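Side-chain contacts in fatty acid/retinol binding protein protein 7, isoform A, confirmed BY transcript evidence (Caenorhabditis elegans, PDB 2W9Y), which probably binds and carries fatty acids such as oleic acid, and also retinoids, as a small all-helical protein: residues 3-8 against 22-27; 36-41 against 56-61; 118-123 against 129-134. One frame throughout, in Å; residues are numbered along the deposited sequence. Where two conformers were deposited one is given.

Interaction 1: residues 3-8 against 22-27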
loop_
_atom_site.group_PDB
_atom_site.type_symbol
_atom_site.label_atom_id
_atom_site.label_comp_id
_atom_site.label_asym_id
_atom_site.label_seq_id
_atom_site.Cartn_x
_atom_site.Cartn_y
_atom_site.Cartn_z
ATOM N N MET A 3 -2.525 12.902 -6.885
ATOM C CA MET A 3 -3.049 11.560 -6.638
ATOM C C MET A 3 -4.507 11.374 -6.207
ATOM O O MET A 3 -5.110 10.339 -6.515
ATOM C CB MET A 3 -2.106 10.795 -5.727
ATOM C CG MET A 3 -0.818 10.447 -6.462
ATOM S SD MET A 3 -1.084 9.117 -7.699
ATOM C CE MET A 3 -1.636 7.783 -6.630
ATOM N N SER A 4 -5.087 12.330 -5.500
ATOM C CA SER A 4 -6.470 12.205 -5.006
ATOM C C SER A 4 -6.624 11.068 -3.948
ATOM O O SER A 4 -7.663 10.410 -3.897
ATOM C CB SER A 4 -7.498 11.974 -6.139
ATOM O OG SER A 4 -7.470 12.920 -7.202
ATOM N N VAL A 5 -5.639 10.868 -3.088
ATOM C CA VAL A 5 -5.797 9.894 -1.945
ATOM C C VAL A 5 -7.028 10.130 -1.076
ATOM O O VAL A 5 -7.647 9.199 -0.567
ATOM C CB VAL A 5 -4.563 9.947 -1.009
ATOM C CG1 VAL A 5 -4.880 9.253 0.324
ATOM C CG2 VAL A 5 -3.355 9.230 -1.723
ATOM N N ALA A 6 -7.400 11.384 -0.899
ATOM C CA ALA A 6 -8.525 11.698 -0.050
ATOM C C ALA A 6 -9.848 11.192 -0.598
ATOM O O ALA A 6 -10.827 11.047 0.160
ATOM C CB ALA A 6 -8.610 13.206 0.146
ATOM N N SER A 7 -9.890 10.907 -1.894
ATOM C CA SER A 7 -11.118 10.436 -2.531
ATOM C C SER A 7 -11.403 8.934 -2.239
ATOM O O SER A 7 -12.513 8.434 -2.563
ATOM C CB SER A 7 -11.030 10.626 -4.040
ATOM O OG SER A 7 -9.949 9.807 -4.529
ATOM N N LEU A 8 -10.420 8.238 -1.657
ATOM C CA LEU A 8 -10.547 6.809 -1.352
ATOM C C LEU A 8 -11.599 6.598 -0.248
ATOM O O LEU A 8 -11.815 7.471 0.572
ATOM C CB LEU A 8 -9.201 6.217 -0.870
ATOM C CG LEU A 8 -8.116 6.154 -1.935
ATOM C CD1 LEU A 8 -6.867 5.543 -1.298
ATOM C CD2 LEU A 8 -8.649 5.207 -3.048
ATOM N N GLU A 22 2.549 8.891 2.414
ATOM C CA GLU A 22 3.525 9.980 2.255
ATOM C C GLU A 22 4.035 9.942 0.857
ATOM O O GLU A 22 4.214 11.025 0.243
ATOM C CB GLU A 22 4.729 9.849 3.236
ATOM C CG GLU A 22 4.356 10.230 4.710
ATOM C CD GLU A 22 5.486 9.972 5.722
ATOM O OE1 GLU A 22 6.423 9.194 5.444
ATOM O OE2 GLU A 22 5.437 10.533 6.822
ATOM N N PHE A 23 4.227 8.731 0.318
ATOM C CA PHE A 23 4.663 8.634 -1.097
ATOM C C PHE A 23 3.592 9.249 -2.004
ATOM O O PHE A 23 3.899 10.031 -2.920
ATOM C CB PHE A 23 4.941 7.164 -1.486
ATOM C CG PHE A 23 5.226 6.960 -2.940
ATOM C CD1 PHE A 23 6.450 7.294 -3.491
ATOM C CD2 PHE A 23 4.247 6.422 -3.773
ATOM C CE1 PHE A 23 6.685 7.096 -4.817
ATOM C CE2 PHE A 23 4.488 6.220 -5.098
ATOM C CZ PHE A 23 5.694 6.547 -5.606
ATOM N N SER A 24 2.336 8.900 -1.787
ATOM C CA SER A 24 1.222 9.394 -2.679
ATOM C C SER A 24 1.093 10.908 -2.617
ATOM O O SER A 24 0.886 11.543 -3.637
ATOM C CB SER A 24 -0.131 8.830 -2.323
ATOM O OG SER A 24 -0.109 7.438 -2.411
ATOM N N SER A 25 1.220 11.471 -1.418
ATOM C CA SER A 25 1.216 12.927 -1.233
ATOM C C SER A 25 2.328 13.642 -1.965
ATOM O O SER A 25 2.172 14.803 -2.402
ATOM C CB SER A 25 1.406 13.246 0.255
ATOM O OG SER A 25 0.191 13.047 0.928
ATOM N N SER A 26 3.451 12.965 -2.087
ATOM C CA SER A 26 4.641 13.552 -2.636
ATOM C C SER A 26 4.561 13.655 -4.154
ATOM O O SER A 26 5.324 14.439 -4.727
ATOM C CB SER A 26 5.893 12.762 -2.224
ATOM O OG SER A 26 6.148 11.650 -3.093
ATOM N N ILE A 27 3.698 12.863 -4.818
ATOM C CA ILE A 27 3.685 12.754 -6.275
ATOM C C ILE A 27 3.297 14.106 -6.861
ATOM O O ILE A 27 2.218 14.618 -6.563
ATOM C CB ILE A 27 2.600 11.735 -6.768
ATOM C CG1 ILE A 27 2.871 10.318 -6.255
ATOM C CG2 ILE A 27 2.522 11.667 -8.295
ATOM C CD1 ILE A 27 4.330 9.920 -6.338
HETATM O O HOH W 1 -0.126 13.498 -5.184
#
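Met3 and Ser24 bring their backbones to 6.2 Å between CA atoms, where the N-terminal arm, with its 3-10 turn at 5-7, lies against the last turn of helix 18-26 in this all-helical lipid-binding fold. No direct hydrogen bond joins the two segments, so the fit rests on side chains and one bridging water. Met3 works through its CG methylene, which rests on Ile27 at the root of the branch: CB and CG1 of Ile27 both lie 3.7 Å from Met3 CG, and the two side chains meet at a slant. The same methylene passes 3.5 Å from Ser24 O. With CG anti to the carbonyl carbon (chi1 -70°) and the chain bent again at chi2 and chi3, the rest of Met3 curls out of this contact; the side chain also packs on Leu99 and Thr103 of helix 82-104. Val5 adds one branch, CG2, which presses on Ser24 CB at 3.3 Å, closer than carbons normally approach. Ser24 thus offers its CB to the arm, while its hydroxyl is spent inside its own helix on Gln20 O. Ile27 turns its CD1 over one face of the Phe23 ring, 3.7 Å above the plane, and its side chain also reaches Leu62 and Leu35, tying this corner to helices 60-75 and 32-39. The polar side of the contact is carried by the water, which accepts from Met3 N at 3.0 Å and donates both to Ser24 O at 2.7 Å and to Ile27 O at 2.9 Å.

Interaction 2: residues 36-41 against 56-61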
loop_
_atom_site.group_PDB
_atom_site.type_symbol
_atom_site.label_atom_id
_atom_site.label_comp_id
_atom_site.label_asym_id
_atom_site.label_seq_id
_atom_site.Cartn_x
_atom_site.Cartn_y
_atom_site.Cartn_z
ATOM N N HIS A 36 1.417 6.297 -14.116
ATOM C CA HIS A 36 0.347 5.870 -15.008
ATOM C C HIS A 36 0.911 5.058 -16.152
ATOM O O HIS A 36 0.465 3.941 -16.385
ATOM C CB HIS A 36 -0.380 7.139 -15.579
ATOM C CG HIS A 36 -1.697 6.854 -16.230
ATOM N ND1 HIS A 36 -1.808 6.328 -17.495
ATOM C CD2 HIS A 36 -2.957 7.079 -15.808
ATOM C CE1 HIS A 36 -3.079 6.187 -17.813
ATOM N NE2 HIS A 36 -3.804 6.654 -16.812
ATOM N N GLU A 37 1.848 5.618 -16.914
ATOM C CA GLU A 37 2.420 4.872 -18.053
ATOM C C GLU A 37 2.963 3.475 -17.631
ATOM O O GLU A 37 2.762 2.438 -18.316
ATOM C CB GLU A 37 3.501 5.754 -18.708
ATOM C CG GLU A 37 4.068 5.360 -20.076
ATOM C CD GLU A 37 5.300 6.223 -20.466
ATOM O OE1 GLU A 37 5.509 7.308 -19.854
ATOM O OE2 GLU A 37 6.056 5.827 -21.398
ATOM N N VAL A 38 3.635 3.407 -16.509
ATOM C CA VAL A 38 4.270 2.144 -16.138
ATOM C C VAL A 38 3.261 1.169 -15.634
ATOM O O VAL A 38 3.299 -0.000 -16.056
ATOM C CB VAL A 38 5.353 2.308 -15.048
ATOM C CG1 VAL A 38 5.815 0.917 -14.557
ATOM C CG2 VAL A 38 6.506 3.056 -15.619
ATOM N N PHE A 39 2.346 1.611 -14.757
ATOM C CA PHE A 39 1.378 0.696 -14.108
ATOM C C PHE A 39 0.373 0.189 -15.147
ATOM O O PHE A 39 -0.144 -0.904 -15.022
ATOM C CB PHE A 39 0.582 1.337 -12.949
ATOM C CG PHE A 39 1.405 1.748 -11.751
ATOM C CD1 PHE A 39 2.758 1.387 -11.614
ATOM C CD2 PHE A 39 0.812 2.506 -10.739
ATOM C CE1 PHE A 39 3.507 1.812 -10.498
ATOM C CE2 PHE A 39 1.522 2.919 -9.633
ATOM C CZ PHE A 39 2.886 2.561 -9.492
ATOM N N GLN A 40 0.120 0.983 -16.182
ATOM C CA GLN A 40 -0.847 0.604 -17.238
ATOM C C GLN A 40 -0.366 -0.637 -18.039
ATOM O O GLN A 40 -1.170 -1.333 -18.705
ATOM C CB GLN A 40 -1.126 1.799 -18.170
ATOM C CG GLN A 40 -2.439 1.768 -18.984
ATOM C CD GLN A 40 -2.444 2.859 -20.094
ATOM O OE1 GLN A 40 -1.422 3.524 -20.300
ATOM N NE2 GLN A 40 -3.583 3.034 -20.803
ATOM N N LYS A 41 0.938 -0.900 -17.974
ATOM C CA LYS A 41 1.487 -2.107 -18.575
ATOM C C LYS A 41 1.107 -3.362 -17.776
ATOM O O LYS A 41 1.041 -4.453 -18.339
ATOM C CB LYS A 41 3.003 -1.996 -18.772
ATOM C CG LYS A 41 3.409 -1.015 -19.909
ATOM C CD LYS A 41 4.929 -1.076 -20.212
ATOM C CE LYS A 41 5.410 -2.483 -20.676
ATOM N NZ LYS A 41 6.792 -2.488 -21.275
ATOM N N SER A 56 12.060 3.572 -12.453
ATOM C CA SER A 56 13.310 4.315 -12.210
ATOM C C SER A 56 14.005 4.593 -13.544
ATOM O O SER A 56 14.692 5.591 -13.700
ATOM C CB SER A 56 14.235 3.545 -11.263
ATOM O OG SER A 56 13.543 3.085 -10.110
ATOM N N LYS A 57 13.785 3.699 -14.497
ATOM C CA LYS A 57 14.239 3.852 -15.886
ATOM C C LYS A 57 13.734 5.185 -16.450
ATOM O O LYS A 57 14.428 5.884 -17.186
ATOM C CB LYS A 57 13.676 2.690 -16.723
ATOM C CG LYS A 57 13.579 2.929 -18.248
ATOM C CD LYS A 57 13.627 1.598 -19.041
ATOM C CE LYS A 57 13.878 1.816 -20.544
ATOM N NZ LYS A 57 14.633 0.683 -21.177
ATOM N N LYS A 58 12.497 5.517 -16.091
ATOM C CA LYS A 58 11.853 6.722 -16.579
ATOM C C LYS A 58 12.094 7.968 -15.732
ATOM O O LYS A 58 12.135 9.050 -16.275
ATOM C CB LYS A 58 10.373 6.453 -16.744
ATOM C CG LYS A 58 10.077 5.688 -18.025
ATOM C CD LYS A 58 8.835 4.865 -17.912
ATOM C CE LYS A 58 8.086 4.754 -19.271
ATOM N NZ LYS A 58 8.943 4.937 -20.505
ATOM N N HIS A 59 12.301 7.793 -14.432
ATOM C CA HIS A 59 12.386 8.854 -13.442
ATOM C C HIS A 59 13.096 8.289 -12.179
ATOM O O HIS A 59 12.449 7.668 -11.299
ATOM C CB HIS A 59 10.980 9.289 -13.055
ATOM C CG HIS A 59 10.949 10.622 -12.380
ATOM N ND1 HIS A 59 11.545 10.853 -11.158
ATOM C CD2 HIS A 59 10.425 11.804 -12.775
ATOM C CE1 HIS A 59 11.373 12.118 -10.811
ATOM N NE2 HIS A 59 10.684 12.719 -11.772
ATOM N N PRO A 60 14.419 8.466 -12.101
ATOM C CA PRO A 60 15.223 7.849 -11.050
ATOM C C PRO A 60 14.709 8.202 -9.704
ATOM O O PRO A 60 14.588 7.313 -8.849
ATOM C CB PRO A 60 16.597 8.465 -11.271
ATOM C CG PRO A 60 16.672 8.459 -12.783
ATOM C CD PRO A 60 15.261 8.856 -13.260
ATOM N N GLU A 61 14.416 9.483 -9.495
ATOM C CA GLU A 61 14.049 9.950 -8.162
ATOM C C GLU A 61 12.725 9.424 -7.707
ATOM O O GLU A 61 12.554 9.100 -6.538
ATOM C CB GLU A 61 13.979 11.489 -8.160
ATOM C CG GLU A 61 15.336 12.117 -8.309
ATOM C CD GLU A 61 16.045 12.069 -7.007
ATOM O OE1 GLU A 61 15.362 11.634 -6.033
ATOM O OE2 GLU A 61 17.231 12.465 -6.936
#
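Lys58 reaches from the end of helix 51-58 to helix 32-39 and meets two neighbouring residues there, Glu37 and Val38, in two different ways. The closest CA atoms, Val38 and Lys58, are 8.9 Å apart, so side chains alone span the gap. On the packed side the aliphatic part of the lysine does the work: Val38 CG2 touches Lys58 CD at 3.7 Å, the two side chains running past each other in opposite directions. Val38 is buried, packing also on Glu54 and Val55 of helix 51-58, and the lysine lies on Val34 one helical turn earlier; its methylenes therefore help to cover an apolar seam. The outer side is looser. Glu37, exposed like Lys58, has CG anti to its own nitrogen (chi1 -168°) and an extended chain beyond, so that its side chain crosses the lysine's at about a right angle and the carboxylate comes up to CE and NZ. The resulting salt bridge, Lys58 NZ to Glu37 OE2, measures 3.2 Å, and its hydrogen bond is weak. Lys58 CE is equally near, 3.1 Å from Glu37 OE2, so the carboxylate does not squarely face the charged group. The CG-CD torsion departs from anti (chi3 147°) and the CD-CE one is near eclipsed (chi4 25°), suggesting a strained or loosely defined end. The lysine's position, one residue before the break at His59, whose ND1 caps Leu62 N, places the contact at a helix-to-helix corner. It is a small example of amphipathic helix packing, with a valine beneath and an ion pair at the solvent edge.

Interaction 3: residues 118-123 against 129-134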
loop_
_atom_site.group_PDB
_atom_site.type_symbol
_atom_site.label_atom_id
_atom_site.label_comp_id
_atom_site.label_asym_id
_atom_site.label_seq_id
_atom_site.Cartn_x
_atom_site.Cartn_y
_atom_site.Cartn_z
ATOM N N GLN A 118 -12.922 -7.775 8.804
ATOM C CA GLN A 118 -13.585 -8.971 9.374
ATOM C C GLN A 118 -12.516 -10.002 9.814
ATOM O O GLN A 118 -12.575 -10.588 10.925
ATOM C CB GLN A 118 -14.553 -9.549 8.336
ATOM C CG GLN A 118 -15.532 -10.611 8.869
ATOM C CD GLN A 118 -14.992 -12.046 8.679
ATOM O OE1 GLN A 118 -13.812 -12.280 8.332
ATOM N NE2 GLN A 118 -15.864 -13.004 8.890
ATOM N N GLU A 119 -11.492 -10.183 8.982
ATOM C CA GLU A 119 -10.481 -11.191 9.237
ATOM C C GLU A 119 -9.661 -10.844 10.450
ATOM O O GLU A 119 -9.208 -11.740 11.209
ATOM C CB GLU A 119 -9.572 -11.325 8.021
ATOM C CG GLU A 119 -10.253 -12.017 6.826
ATOM C CD GLU A 119 -9.450 -11.903 5.540
ATOM O OE1 GLU A 119 -9.359 -10.781 4.971
ATOM O OE2 GLU A 119 -8.909 -12.926 5.081
ATOM N N PHE A 120 -9.432 -9.547 10.640
ATOM C CA PHE A 120 -8.563 -9.104 11.751
ATOM C C PHE A 120 -9.249 -9.505 13.041
ATOM O O PHE A 120 -8.624 -9.935 14.044
ATOM C CB PHE A 120 -8.378 -7.583 11.696
ATOM C CG PHE A 120 -7.528 -7.056 12.802
ATOM C CD1 PHE A 120 -6.159 -7.164 12.715
ATOM C CD2 PHE A 120 -8.117 -6.573 13.973
ATOM C CE1 PHE A 120 -5.305 -6.677 13.764
ATOM C CE2 PHE A 120 -7.323 -6.111 15.039
ATOM C CZ PHE A 120 -5.902 -6.175 14.941
ATOM N N GLN A 121 -10.558 -9.367 13.002
ATOM C CA GLN A 121 -11.371 -9.621 14.171
ATOM C C GLN A 121 -11.333 -11.068 14.589
ATOM O O GLN A 121 -11.531 -11.350 15.743
ATOM C CB GLN A 121 -12.839 -9.288 13.913
ATOM C CG GLN A 121 -13.153 -7.874 13.539
ATOM C CD GLN A 121 -12.695 -6.875 14.519
ATOM O OE1 GLN A 121 -12.810 -7.051 15.750
ATOM N NE2 GLN A 121 -12.181 -5.792 13.996
ATOM N N SER A 122 -11.076 -11.997 13.686
ATOM C CA SER A 122 -11.044 -13.418 14.088
ATOM C C SER A 122 -9.625 -13.970 14.394
ATOM O O SER A 122 -9.434 -15.186 14.629
ATOM C CB SER A 122 -11.739 -14.235 13.004
ATOM O OG SER A 122 -11.053 -14.033 11.805
ATOM N N LEU A 123 -8.631 -13.082 14.382
ATOM C CA LEU A 123 -7.265 -13.477 14.760
ATOM C C LEU A 123 -7.162 -13.571 16.273
ATOM O O LEU A 123 -7.950 -12.925 17.002
ATOM C CB LEU A 123 -6.243 -12.420 14.243
ATOM C CG LEU A 123 -6.088 -12.265 12.721
ATOM C CD1 LEU A 123 -5.160 -11.132 12.337
ATOM C CD2 LEU A 123 -5.518 -13.568 12.064
ATOM N N ALA A 129 -2.472 -8.113 18.747
ATOM C CA ALA A 129 -1.593 -7.200 19.502
ATOM C C ALA A 129 -0.243 -7.052 18.746
ATOM O O ALA A 129 0.345 -5.972 18.665
ATOM C CB ALA A 129 -1.345 -7.700 20.904
ATOM N N ALA A 130 0.238 -8.136 18.172
ATOM C CA ALA A 130 1.522 -8.089 17.450
ATOM C C ALA A 130 1.447 -7.203 16.176
ATOM O O ALA A 130 2.441 -6.486 15.812
ATOM C CB ALA A 130 1.974 -9.481 17.086
ATOM N N LEU A 131 0.346 -7.373 15.425
ATOM C CA LEU A 131 0.081 -6.537 14.275
ATOM C C LEU A 131 0.008 -5.065 14.659
ATOM O O LEU A 131 0.548 -4.198 13.928
ATOM C CB LEU A 131 -1.216 -6.967 13.555
ATOM C CG LEU A 131 -1.083 -8.247 12.664
ATOM C CD1 LEU A 131 -2.458 -9.004 12.344
ATOM C CD2 LEU A 131 -0.254 -8.049 11.381
ATOM N N ARG A 132 -0.696 -4.773 15.753
ATOM C CA ARG A 132 -0.820 -3.343 16.194
ATOM C C ARG A 132 0.553 -2.797 16.624
ATOM O O ARG A 132 0.900 -1.661 16.338
ATOM C CB ARG A 132 -1.840 -3.207 17.311
ATOM C CG ARG A 132 -3.302 -3.353 16.742
ATOM C CD ARG A 132 -4.304 -3.433 17.896
ATOM N NE ARG A 132 -5.622 -3.092 17.400
ATOM C CZ ARG A 132 -6.710 -3.727 17.778
ATOM N NH1 ARG A 132 -6.593 -4.763 18.618
ATOM N NH2 ARG A 132 -7.893 -3.367 17.280
ATOM N N LYS A 133 1.352 -3.652 17.242
ATOM C CA LYS A 133 2.669 -3.201 17.729
ATOM C C LYS A 133 3.550 -2.892 16.503
ATOM O O LYS A 133 4.320 -1.941 16.507
ATOM C CB LYS A 133 3.303 -4.288 18.634
ATOM C CG LYS A 133 4.659 -3.899 19.299
ATOM C CD LYS A 133 5.143 -5.089 20.211
ATOM C CE LYS A 133 6.628 -5.163 20.265
ATOM N NZ LYS A 133 7.039 -6.046 21.390
ATOM N N ASN A 134 3.497 -3.741 15.477
ATOM C CA ASN A 134 4.285 -3.502 14.279
ATOM C C ASN A 134 3.733 -2.374 13.345
ATOM O O ASN A 134 4.451 -1.885 12.446
ATOM C CB ASN A 134 4.428 -4.798 13.475
ATOM C CG ASN A 134 5.597 -5.677 13.932
ATOM O OD1 ASN A 134 6.265 -5.356 14.920
ATOM N ND2 ASN A 134 5.908 -6.752 13.162
#
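Phe120 extends its ring from helix 111-121 toward helix 125-134 and overlaps two successive residues there, Leu131 and Arg132. The torsion chi1 of 179° sets CG opposite the backbone nitrogen and sends the ring across the gap between helices whose nearest CA atoms, Phe120 and Leu131, are 9.4 Å apart. One flank of the ring serves Leu131: Phe120 CE1 lies 3.9 Å from Leu131 CD1, and the two side chains run past each other in opposite senses. The other flank serves Arg132. Its chain is extended from CG to NE and crosses the phenylalanine at a slant, bringing the guanidinium to the far end of the ring, with Arg132 NH2 3.6 Å from Phe120 CE2. The two planes stand 74° apart. Relative to the guanidinium of Arg132, Phe120 CE2 lies over one face, 3.5 Å above the plane and offset from its middle; this is not a stack of parallel planes.

Leu123, just past the end of helix 111-121, closes the apolar side. Its CD1 meets Leu131 CD1 at 3.4 Å, tighter than methyl groups usually pack, and the two leucines cross at about a right angle. Both also touch Tyr87 of helix 82-104, while the Phe120 ring stacks with that of Phe140, the last residue of the chain. The contact thus joins two consecutive helices linked by a short connection, and the long helix and the C-terminus complete its surroundings. With no hydrogen bond between the segments, cohesion comes from dispersion among Phe120, Leu123 and Leu131, and the steeply inclined guanidinium probably adds a modest electrostatic share while keeping its charge at the exposed margin.

The three contacts show different chemistry at different depths of a helical fold. Interaction 1 is buried, its centre about 11 Å from the centre of the chain, and pairs apolar packing with a water that serves backbone groups. Interactions 2 and 3 are partly buried, their centres each about 17 Å from it and on opposite sides; both lay a charged side chain beside apolar groups, but one adds an ion pair, while the other has an aromatic and aliphatic interior with a charged margin. Interactions 1 and 2 are neighbours, involving the consecutive helices 18-26 and 32-39, though their nearest atoms stay about 6 Å apart. Helix 82-104 supplies neighbours to all three.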